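Local coordinates for protein extracellular ligand-binding receptor (Verminephrobacter eiseniae, PDB 4M88) that probably binds an amino acid outside the cytoplasmic membrane as the solute-binding component of an ABC transporter, at residues A191-V202 and A217-F228; G23-Q34 and F287-R296. All coordinates share one frame; numbering follows the deposited sequence.

Contact 1 of 2, residues A191-V202 and A217-F228; sequences ARQIAALGAQGV and ALRKADVTQPLF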
loop_
_atom_site.group_PDB
_atom_site.type_symbol
_atom_site.label_atom_id
_atom_site.label_comp_id
_atom_site.label_asym_id
_atom_site.label_seq_id
_atom_site.Cartn_x
_atom_site.Cartn_y
_atom_site.Cartn_z
ATOM N N ALA A 191 17.991 -17.167 -0.378
ATOM C CA ALA A 191 17.799 -17.449 1.040
ATOM C C ALA A 191 19.014 -18.151 1.628
ATOM O O ALA A 191 19.401 -17.879 2.767
ATOM C CB ALA A 191 16.529 -18.274 1.260
ATOM N N ARG A 192 19.608 -19.056 0.855
ATOM C CA ARG A 192 20.846 -19.724 1.268
ATOM C C ARG A 192 21.975 -18.719 1.465
ATOM O O ARG A 192 22.765 -18.849 2.406
ATOM C CB ARG A 192 21.269 -20.800 0.263
ATOM C CG ARG A 192 20.739 -22.189 0.584
ATOM C CD ARG A 192 21.439 -23.276 -0.238
ATOM N NE ARG A 192 22.751 -22.860 -0.734
ATOM C CZ ARG A 192 23.656 -23.689 -1.256
ATOM N NH1 ARG A 192 23.405 -24.991 -1.338
ATOM N NH2 ARG A 192 24.821 -23.219 -1.690
ATOM N N GLN A 193 22.063 -17.726 0.579
ATOM C CA GLN A 193 23.067 -16.669 0.733
ATOM C C GLN A 193 22.826 -15.881 2.013
ATOM O O GLN A 193 23.755 -15.627 2.778
ATOM C CB GLN A 193 23.063 -15.721 -0.473
ATOM C CG GLN A 193 23.858 -14.416 -0.262
ATOM C CD GLN A 193 25.361 -14.551 -0.524
ATOM O OE1 GLN A 193 25.861 -15.639 -0.802
ATOM N NE2 GLN A 193 26.082 -13.434 -0.433
ATOM N N ILE A 194 21.573 -15.502 2.250
ATOM C CA ILE A 194 21.237 -14.734 3.451
ATOM C C ILE A 194 21.529 -15.536 4.713
ATOM O O ILE A 194 22.036 -15.004 5.700
ATOM C CB ILE A 194 19.784 -14.242 3.406
ATOM C CG1 ILE A 194 19.667 -13.154 2.336
ATOM C CG2 ILE A 194 19.326 -13.712 4.783
ATOM C CD1 ILE A 194 18.269 -12.739 2.018
ATOM N N ALA A 195 21.253 -16.832 4.666
ATOM C CA ALA A 195 21.498 -17.703 5.811
ATOM C C ALA A 195 22.970 -17.744 6.200
ATOM O O ALA A 195 23.308 -18.024 7.350
ATOM C CB ALA A 195 20.990 -19.103 5.526
ATOM N N ALA A 196 23.844 -17.468 5.239
ATOM C CA ALA A 196 25.279 -17.534 5.473
ATOM C C ALA A 196 25.868 -16.246 6.059
ATOM O O ALA A 196 27.049 -16.213 6.394
ATOM C CB ALA A 196 26.001 -17.904 4.187
ATOM N N LEU A 197 25.050 -15.205 6.198
ATOM C CA LEU A 197 25.553 -13.866 6.538
ATOM C C LEU A 197 25.693 -13.550 8.026
ATOM O O LEU A 197 26.414 -12.626 8.394
ATOM C CB LEU A 197 24.679 -12.793 5.887
ATOM C CG LEU A 197 24.632 -12.871 4.368
ATOM C CD1 LEU A 197 23.861 -11.702 3.785
ATOM C CD2 LEU A 197 26.037 -12.901 3.839
ATOM N N GLY A 198 24.998 -14.290 8.881
ATOM C CA GLY A 198 25.023 -13.981 10.303
ATOM C C GLY A 198 24.350 -12.655 10.617
ATOM O O GLY A 198 24.728 -11.956 11.564
ATOM N N ALA A 199 23.346 -12.304 9.817
ATOM C CA ALA A 199 22.563 -11.107 10.084
ATOM C C ALA A 199 21.608 -11.369 11.243
ATOM O O ALA A 199 21.180 -12.506 11.458
ATOM C CB ALA A 199 21.791 -10.681 8.845
ATOM N N GLN A 200 21.270 -10.316 11.981
ATOM C CA GLN A 200 20.371 -10.441 13.122
ATOM C C GLN A 200 18.902 -10.243 12.751
ATOM O O GLN A 200 18.004 -10.592 13.524
ATOM C CB GLN A 200 20.781 -9.453 14.206
ATOM C CG GLN A 200 22.130 -9.748 14.795
ATOM C CD GLN A 200 22.737 -8.528 15.437
ATOM O OE1 GLN A 200 22.997 -7.540 14.761
ATOM N NE2 GLN A 200 22.950 -8.579 16.752
ATOM N N GLY A 201 18.664 -9.692 11.570
ATOM C CA GLY A 201 17.311 -9.466 11.092
ATOM C C GLY A 201 17.351 -9.353 9.585
ATOM O O GLY A 201 18.415 -9.073 9.013
ATOM N N VAL A 202 16.212 -9.592 8.934
ATOM C CA VAL A 202 16.151 -9.549 7.475
ATOM C C VAL A 202 14.926 -8.782 7.006
ATOM O O VAL A 202 13.800 -9.107 7.402
ATOM C CB VAL A 202 16.076 -10.966 6.852
ATOM C CG1 VAL A 202 16.183 -10.872 5.326
ATOM C CG2 VAL A 202 17.175 -11.877 7.398
ATOM N N ALA A 217 10.869 -18.951 1.836
ATOM C CA ALA A 217 12.201 -19.395 1.446
ATOM C C ALA A 217 13.205 -19.186 2.576
ATOM O O ALA A 217 14.053 -20.053 2.836
ATOM C CB ALA A 217 12.653 -18.673 0.191
ATOM N N LEU A 218 13.121 -18.033 3.234
ATOM C CA LEU A 218 13.991 -17.756 4.372
ATOM C C LEU A 218 13.773 -18.763 5.514
ATOM O O LEU A 218 14.739 -19.320 6.034
ATOM C CB LEU A 218 13.824 -16.310 4.854
ATOM C CG LEU A 218 14.384 -15.223 3.932
ATOM C CD1 LEU A 218 13.872 -13.848 4.342
ATOM C CD2 LEU A 218 15.926 -15.240 3.918
ATOM N N ARG A 219 12.520 -19.012 5.888
ATOM C CA ARG A 219 12.228 -19.979 6.948
ATOM C C ARG A 219 12.741 -21.373 6.579
ATOM O O ARG A 219 13.320 -22.074 7.412
ATOM C CB ARG A 219 10.723 -20.041 7.261
ATOM C CG ARG A 219 10.140 -18.801 7.909
ATOM C CD ARG A 219 11.027 -18.226 8.988
ATOM N NE ARG A 219 10.304 -17.250 9.801
ATOM C CZ ARG A 219 10.883 -16.303 10.542
ATOM N NH1 ARG A 219 12.211 -16.180 10.576
ATOM N NH2 ARG A 219 10.131 -15.476 11.258
ATOM N N LYS A 220 12.552 -21.763 5.321
ATOM C CA LYS A 220 13.050 -23.055 4.846
ATOM C C LYS A 220 14.579 -23.141 4.848
ATOM O O LYS A 220 15.143 -24.229 4.955
ATOM C CB LYS A 220 12.520 -23.357 3.448
ATOM C CG LYS A 220 11.140 -23.966 3.464
ATOM C CD LYS A 220 10.728 -24.445 2.083
ATOM C CE LYS A 220 9.623 -25.485 2.178
ATOM N NZ LYS A 220 8.954 -25.677 0.858
ATOM N N ALA A 221 15.246 -21.994 4.734
ATOM C CA ALA A 221 16.705 -21.957 4.803
ATOM C C ALA A 221 17.187 -21.820 6.247
ATOM O O ALA A 221 18.363 -21.558 6.484
ATOM C CB ALA A 221 17.264 -20.837 3.942
ATOM N N ASP A 222 16.270 -22.019 7.193
ATOM C CA ASP A 222 16.550 -21.956 8.632
ATOM C C ASP A 222 16.984 -20.562 9.074
ATOM O O ASP A 222 17.790 -20.414 9.999
ATOM C CB ASP A 222 17.590 -23.007 9.053
ATOM C CG ASP A 222 17.101 -24.442 8.847
ATOM O OD1 ASP A 222 15.880 -24.684 8.962
ATOM O OD2 ASP A 222 17.946 -25.328 8.582
ATOM N N VAL A 223 16.463 -19.539 8.406
ATOM C CA VAL A 223 16.643 -18.181 8.898
ATOM C C VAL A 223 15.523 -17.963 9.906
ATOM O O VAL A 223 14.376 -17.715 9.526
ATOM C CB VAL A 223 16.587 -17.147 7.766
ATOM C CG1 VAL A 223 16.695 -15.729 8.329
ATOM C CG2 VAL A 223 17.718 -17.396 6.796
ATOM N N THR A 224 15.856 -18.104 11.187
ATOM C CA THR A 224 14.879 -18.007 12.263
ATOM C C THR A 224 14.829 -16.598 12.857
ATOM O O THR A 224 14.013 -16.316 13.739
ATOM C CB THR A 224 15.220 -18.996 13.377
ATOM O OG1 THR A 224 16.561 -18.759 13.813
ATOM C CG2 THR A 224 15.130 -20.422 12.854
ATOM N N GLN A 225 15.711 -15.728 12.369
ATOM C CA GLN A 225 15.802 -14.338 12.835
ATOM C C GLN A 225 14.527 -13.568 12.508
ATOM O O GLN A 225 13.773 -13.972 11.606
ATOM C CB GLN A 225 16.998 -13.642 12.174
ATOM C CG GLN A 225 18.350 -14.057 12.758
ATOM C CD GLN A 225 18.756 -15.462 12.356
ATOM O OE1 GLN A 225 18.332 -15.970 11.314
ATOM N NE2 GLN A 225 19.581 -16.101 13.184
ATOM N N PRO A 226 14.276 -12.454 13.230
ATOM C CA PRO A 226 13.143 -11.583 12.883
ATOM C C PRO A 226 13.205 -11.158 11.425
ATOM O O PRO A 226 14.288 -10.841 10.919
ATOM C CB PRO A 226 13.364 -10.360 13.785
ATOM C CG PRO A 226 14.037 -10.930 14.987
ATOM C CD PRO A 226 14.967 -11.983 14.449
ATOM N N LEU A 227 12.051 -11.165 10.762
ATOM C CA LEU A 227 11.946 -10.714 9.386
ATOM C C LEU A 227 11.054 -9.484 9.420
ATOM O O LEU A 227 10.130 -9.401 10.244
ATOM C CB LEU A 227 11.306 -11.802 8.521
ATOM C CG LEU A 227 11.900 -13.205 8.627
ATOM C CD1 LEU A 227 11.119 -14.163 7.707
ATOM C CD2 LEU A 227 13.383 -13.216 8.268
ATOM N N PHE A 228 11.343 -8.507 8.575
ATOM C CA PHE A 228 10.552 -7.283 8.556
ATOM C C PHE A 228 10.044 -7.054 7.146
ATOM O O PHE A 228 10.774 -7.253 6.170
ATOM C CB PHE A 228 11.384 -6.074 8.985
ATOM C CG PHE A 228 12.173 -6.297 10.242
ATOM C CD1 PHE A 228 11.541 -6.336 11.472
ATOM C CD2 PHE A 228 13.550 -6.455 10.188
ATOM C CE1 PHE A 228 12.275 -6.540 12.637
ATOM C CE2 PHE A 228 14.289 -6.660 11.345
ATOM C CZ PHE A 228 13.646 -6.703 12.566
#

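Contact 2 of 2, residues G23-Q34 and F287-R296; sequences GLNQGIKAYLAQ and FQLEGYLSAR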
loop_
_atom_site.group_PDB
_atom_site.type_symbol
_atom_site.label_atom_id
_atom_site.label_comp_id
_atom_site.label_asym_id
_atom_site.label_seq_id
_atom_site.Cartn_x
_atom_site.Cartn_y
_atom_site.Cartn_z
ATOM N N GLY A 23 -8.954 -7.165 -3.082
ATOM C CA GLY A 23 -9.063 -6.571 -1.754
ATOM C C GLY A 23 -9.238 -5.060 -1.795
ATOM O O GLY A 23 -10.126 -4.507 -1.131
ATOM N N LEU A 24 -8.399 -4.381 -2.574
ATOM C CA LEU A 24 -8.572 -2.944 -2.789
ATOM C C LEU A 24 -9.962 -2.657 -3.327
ATOM O O LEU A 24 -10.631 -1.723 -2.890
ATOM C CB LEU A 24 -7.539 -2.400 -3.789
ATOM C CG LEU A 24 -6.098 -2.170 -3.353
ATOM C CD1 LEU A 24 -5.302 -1.699 -4.567
ATOM C CD2 LEU A 24 -6.027 -1.139 -2.242
ATOM N N ASN A 25 -10.387 -3.455 -4.302
ATOM C CA ASN A 25 -11.686 -3.258 -4.935
ATOM C C ASN A 25 -12.835 -3.433 -3.929
ATOM O O ASN A 25 -13.808 -2.679 -3.944
ATOM C CB ASN A 25 -11.830 -4.228 -6.109
ATOM C CG ASN A 25 -13.132 -4.053 -6.874
ATOM O OD1 ASN A 25 -13.993 -4.932 -6.858
ATOM N ND2 ASN A 25 -13.276 -2.924 -7.559
ATOM N N GLN A 26 -12.726 -4.441 -3.073
ATOM C CA GLN A 26 -13.734 -4.680 -2.036
ATOM C C GLN A 26 -13.874 -3.490 -1.097
ATOM O O GLN A 26 -14.990 -3.091 -0.732
ATOM C CB GLN A 26 -13.387 -5.942 -1.248
ATOM C CG GLN A 26 -13.710 -7.220 -2.018
ATOM C CD GLN A 26 -12.914 -8.416 -1.522
ATOM O OE1 GLN A 26 -12.149 -8.308 -0.567
ATOM N NE2 GLN A 26 -13.087 -9.562 -2.174
ATOM N N GLY A 27 -12.748 -2.928 -0.693
ATOM C CA GLY A 27 -12.763 -1.789 0.212
ATOM C C GLY A 27 -13.360 -0.563 -0.446
ATOM O O GLY A 27 -14.106 0.201 0.175
ATOM N N ILE A 28 -13.033 -0.363 -1.717
ATOM C CA ILE A 28 -13.582 0.776 -2.445
ATOM C C ILE A 28 -15.098 0.636 -2.555
ATOM O O ILE A 28 -15.835 1.582 -2.267
ATOM C CB ILE A 28 -12.958 0.885 -3.852
ATOM C CG1 ILE A 28 -11.475 1.258 -3.756
ATOM C CG2 ILE A 28 -13.693 1.915 -4.700
ATOM C CD1 ILE A 28 -10.723 1.060 -5.092
ATOM N N LYS A 29 -15.572 -0.551 -2.941
ATOM C CA LYS A 29 -17.008 -0.772 -3.084
ATOM C C LYS A 29 -17.731 -0.637 -1.761
ATOM O O LYS A 29 -18.852 -0.118 -1.708
ATOM C CB LYS A 29 -17.275 -2.163 -3.651
ATOM C CG LYS A 29 -16.897 -2.313 -5.098
ATOM C CD LYS A 29 -17.092 -3.754 -5.511
ATOM C CE LYS A 29 -17.075 -3.898 -7.013
ATOM N NZ LYS A 29 -16.931 -5.314 -7.430
ATOM N N ALA A 30 -17.097 -1.123 -0.696
ATOM C CA ALA A 30 -17.658 -1.016 0.644
ATOM C C ALA A 30 -17.885 0.452 1.002
ATOM O O ALA A 30 -18.954 0.803 1.501
ATOM C CB ALA A 30 -16.763 -1.699 1.671
ATOM N N TYR A 31 -16.909 1.313 0.735
ATOM C CA TYR A 31 -17.124 2.735 1.011
ATOM C C TYR A 31 -18.234 3.326 0.139
ATOM O O TYR A 31 -19.130 4.024 0.647
ATOM C CB TYR A 31 -15.860 3.581 0.852
ATOM C CG TYR A 31 -16.219 5.047 0.981
ATOM C CD1 TYR A 31 -16.556 5.585 2.219
ATOM C CD2 TYR A 31 -16.295 5.871 -0.139
ATOM C CE1 TYR A 31 -16.931 6.919 2.344
ATOM C CE2 TYR A 31 -16.676 7.206 -0.024
ATOM C CZ TYR A 31 -16.988 7.720 1.218
ATOM O OH TYR A 31 -17.348 9.048 1.343
ATOM N N LEU A 32 -18.165 3.075 -1.168
ATOM C CA LEU A 32 -19.157 3.625 -2.097
ATOM C C LEU A 32 -20.585 3.238 -1.734
ATOM O O LEU A 32 -21.498 4.059 -1.833
ATOM C CB LEU A 32 -18.841 3.221 -3.538
ATOM C CG LEU A 32 -17.513 3.780 -4.051
ATOM C CD1 LEU A 32 -17.375 3.491 -5.535
ATOM C CD2 LEU A 32 -17.377 5.269 -3.769
ATOM N N ALA A 33 -20.793 1.993 -1.311
ATOM C CA ALA A 33 -22.112 1.565 -0.877
ATOM C C ALA A 33 -22.564 2.319 0.375
ATOM O O ALA A 33 -23.736 2.695 0.501
ATOM C CB ALA A 33 -22.138 0.037 -0.639
ATOM N N GLN A 34 -21.637 2.520 1.302
ATOM C CA GLN A 34 -21.891 3.256 2.530
ATOM C C GLN A 34 -22.216 4.702 2.146
ATOM O O GLN A 34 -23.203 5.280 2.615
ATOM C CB GLN A 34 -20.648 3.169 3.434
ATOM C CG GLN A 34 -20.846 3.538 4.904
ATOM C CD GLN A 34 -19.577 3.351 5.759
ATOM O OE1 GLN A 34 -18.512 3.883 5.441
ATOM N NE2 GLN A 34 -19.702 2.605 6.861
ATOM N N PHE A 287 -5.302 -4.276 2.586
ATOM C CA PHE A 287 -5.683 -3.782 1.261
ATOM C C PHE A 287 -7.153 -3.379 1.181
ATOM O O PHE A 287 -7.495 -2.413 0.504
ATOM C CB PHE A 287 -5.326 -4.781 0.168
ATOM C CG PHE A 287 -3.865 -4.773 -0.180
ATOM C CD1 PHE A 287 -3.203 -3.565 -0.379
ATOM C CD2 PHE A 287 -3.147 -5.951 -0.251
ATOM C CE1 PHE A 287 -1.838 -3.538 -0.672
ATOM C CE2 PHE A 287 -1.790 -5.935 -0.549
ATOM C CZ PHE A 287 -1.137 -4.725 -0.762
ATOM N N GLN A 288 -8.024 -4.114 1.860
ATOM C CA GLN A 288 -9.424 -3.689 1.952
ATOM C C GLN A 288 -9.510 -2.325 2.625
ATOM O O GLN A 288 -10.227 -1.446 2.166
ATOM C CB GLN A 288 -10.251 -4.722 2.724
ATOM C CG GLN A 288 -10.439 -6.003 1.916
ATOM C CD GLN A 288 -10.921 -7.163 2.737
ATOM O OE1 GLN A 288 -10.844 -7.139 3.960
ATOM N NE2 GLN A 288 -11.422 -8.203 2.064
ATOM N N LEU A 289 -8.775 -2.142 3.713
ATOM C CA LEU A 289 -8.835 -0.872 4.428
ATOM C C LEU A 289 -8.242 0.248 3.588
ATOM O O LEU A 289 -8.752 1.363 3.589
ATOM C CB LEU A 289 -8.144 -0.972 5.795
ATOM C CG LEU A 289 -8.081 0.325 6.603
ATOM C CD1 LEU A 289 -9.473 0.893 6.823
ATOM C CD2 LEU A 289 -7.420 0.055 7.946
ATOM N N GLU A 290 -7.176 -0.054 2.851
ATOM C CA GLU A 290 -6.554 0.934 1.972
ATOM C C GLU A 290 -7.522 1.382 0.888
ATOM O O GLU A 290 -7.585 2.571 0.557
ATOM C CB GLU A 290 -5.290 0.359 1.324
ATOM C CG GLU A 290 -4.520 1.372 0.491
ATOM C CD GLU A 290 -3.025 1.081 0.436
ATOM O OE1 GLU A 290 -2.603 -0.048 0.801
ATOM O OE2 GLU A 290 -2.263 1.991 0.040
ATOM N N GLY A 291 -8.271 0.437 0.331
ATOM C CA GLY A 291 -9.222 0.777 -0.721
ATOM C C GLY A 291 -10.346 1.624 -0.148
ATOM O O GLY A 291 -10.778 2.604 -0.744
ATOM N N TYR A 292 -10.806 1.251 1.036
ATOM C CA TYR A 292 -11.852 2.007 1.711
ATOM C C TYR A 292 -11.405 3.448 1.989
ATOM O O TYR A 292 -12.135 4.399 1.705
ATOM C CB TYR A 292 -12.249 1.280 2.992
ATOM C CG TYR A 292 -13.232 2.034 3.866
ATOM C CD1 TYR A 292 -14.596 1.867 3.702
ATOM C CD2 TYR A 292 -12.784 2.921 4.848
ATOM C CE1 TYR A 292 -15.503 2.550 4.504
ATOM C CE2 TYR A 292 -13.680 3.614 5.654
ATOM C CZ TYR A 292 -15.035 3.432 5.468
ATOM O OH TYR A 292 -15.927 4.115 6.258
ATOM N N LEU A 293 -10.204 3.614 2.529
ATOM C CA LEU A 293 -9.717 4.957 2.877
ATOM C C LEU A 293 -9.396 5.794 1.641
ATOM O O LEU A 293 -9.540 7.026 1.657
ATOM C CB LEU A 293 -8.492 4.876 3.796
ATOM C CG LEU A 293 -8.811 4.423 5.224
ATOM C CD1 LEU A 293 -7.552 4.178 6.048
ATOM C CD2 LEU A 293 -9.710 5.434 5.926
ATOM N N SER A 294 -8.960 5.134 0.574
ATOM C CA SER A 294 -8.631 5.860 -0.644
ATOM C C SER A 294 -9.914 6.433 -1.228
ATOM O O SER A 294 -9.964 7.604 -1.614
ATOM C CB SER A 294 -7.909 4.965 -1.647
ATOM O OG SER A 294 -6.653 4.559 -1.137
ATOM N N ALA A 295 -10.952 5.610 -1.275
ATOM C CA ALA A 295 -12.254 6.048 -1.767
ATOM C C ALA A 295 -12.868 7.073 -0.819
ATOM O O ALA A 295 -13.438 8.072 -1.259
ATOM C CB ALA A 295 -13.188 4.851 -1.961
ATOM N N ARG A 296 -12.755 6.845 0.485
ATOM C CA ARG A 296 -13.340 7.775 1.436
ATOM C C ARG A 296 -12.680 9.159 1.401
ATOM O O ARG A 296 -13.325 10.172 1.655
ATOM C CB ARG A 296 -13.301 7.210 2.853
ATOM C CG ARG A 296 -14.005 8.110 3.846
ATOM C CD ARG A 296 -14.391 7.367 5.110
ATOM N NE ARG A 296 -14.918 8.293 6.102
ATOM C CZ ARG A 296 -15.235 7.945 7.343
ATOM N NH1 ARG A 296 -15.083 6.681 7.729
ATOM N NH2 ARG A 296 -15.693 8.863 8.189
#

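Contact 1 of 2, residues A191-V202 and A217-F228
The F228 ring meets G201 and V202 at a slant, CE2 4.1 Å from G201 CA and CD2 near V202 O. A second flat group, the R219 guanidinium, has L227 CD1 over the centre of one face and V223 O at its edge; NH1 donates to both V223 O and Q225 O, tying the turn before the strand to the helix. The contact joins the beta-alpha-beta crossover of a periplasmic-binding-protein lobe (strand 201-205, helix 208-220, strand 227-229) with the preceding helix 184-195.

The two strands run parallel. V202 N donates to P226 O in the carbonyl plane (3.0 Å), and V202 O accepts from F228 N at 2.8 Å, so V202 is gripped from both ends. L227 lies alongside V202, both pointing the same way, and V202 CB meets L227 CD2. Of the two V202 methyls, CG1, anti to the backbone N (chi1 -173°), goes to L218 CD1, while CG2 touches V223 CG1, the two side chains crossing at about a right angle.

Where helix 184-195 meets the end of helix 208-220 and the turn after it, the packing is small and close. A191 CB sits 3.8 Å from A221 CB and also rests on A217, and A195 CB touches V223 CG2. A Schellman motif with D222 as its C-prime residue ends helix 208-220. L218 CD2 comes 3.8 Å from I194 CG2, the side chains crossing obliquely.

Contact 2 of 2, residues G23-Q34 and F287-R296
G27 and G291 are the hollows into which each helix sinks. With no side chains there, the axes approach to 6.3 Å at a crossing angle of -43°, and the backbones touch: G27 CA lies 3.2 Å from Q288 O, and G291 CA faces L24 O, both CA-H...O contacts. Around this seam the bumps fit in. L24 CD2 presses on F287 O at 3.4 Å, and I28 CG2 meets A295 CB.

Y31 is the largest knob. CG anti to the backbone N (chi1 173°) swings the ring across helix 287-296, where R296 CA lies over one face in a CH-pi contact, 3.6 Å from the ring centroid, and the ring edge points at the face of Y292, a T-shaped pair. A295 CB abuts Y31 CD2. Replacing Y31 by an alanine is likely to open a gap against R296 and A295 and leave Y292 without its edge-on neighbour. At the borders, Y292 OH donates to a lone pair of Q34 OE1 (2.7 Å), and Q288 NE2 to Q26 OE1 (2.7 Å); R296 is also held by E269 and E300. Helices running the same general way, small residues four apart (G23 and G27, G291 and A295) and CA-H...O contacts are the marks of the GxxxG-type helix pair.

In the fold
Contacts 1 and 2 lie on opposite sides of the chain's centre, their centres about 35 Å apart and their nearest atoms about 14 Å, and they share no element. Contact 1 is local: two neighbouring strands of the mixed sheet and the helices packed on it, partly buried toward the periphery, joined by strand hydrogen bonds and aliphatic side chains. Contact 2 is buried nearer the centre and brings together segments 253 residues apart in sequence, next to strands 4-11 and 45-52 of the parallel sheet. There the backbones themselves come into contact through glycines, and aromatic and amide groups add to the grip, with R296 and E290 paired to charges beyond it.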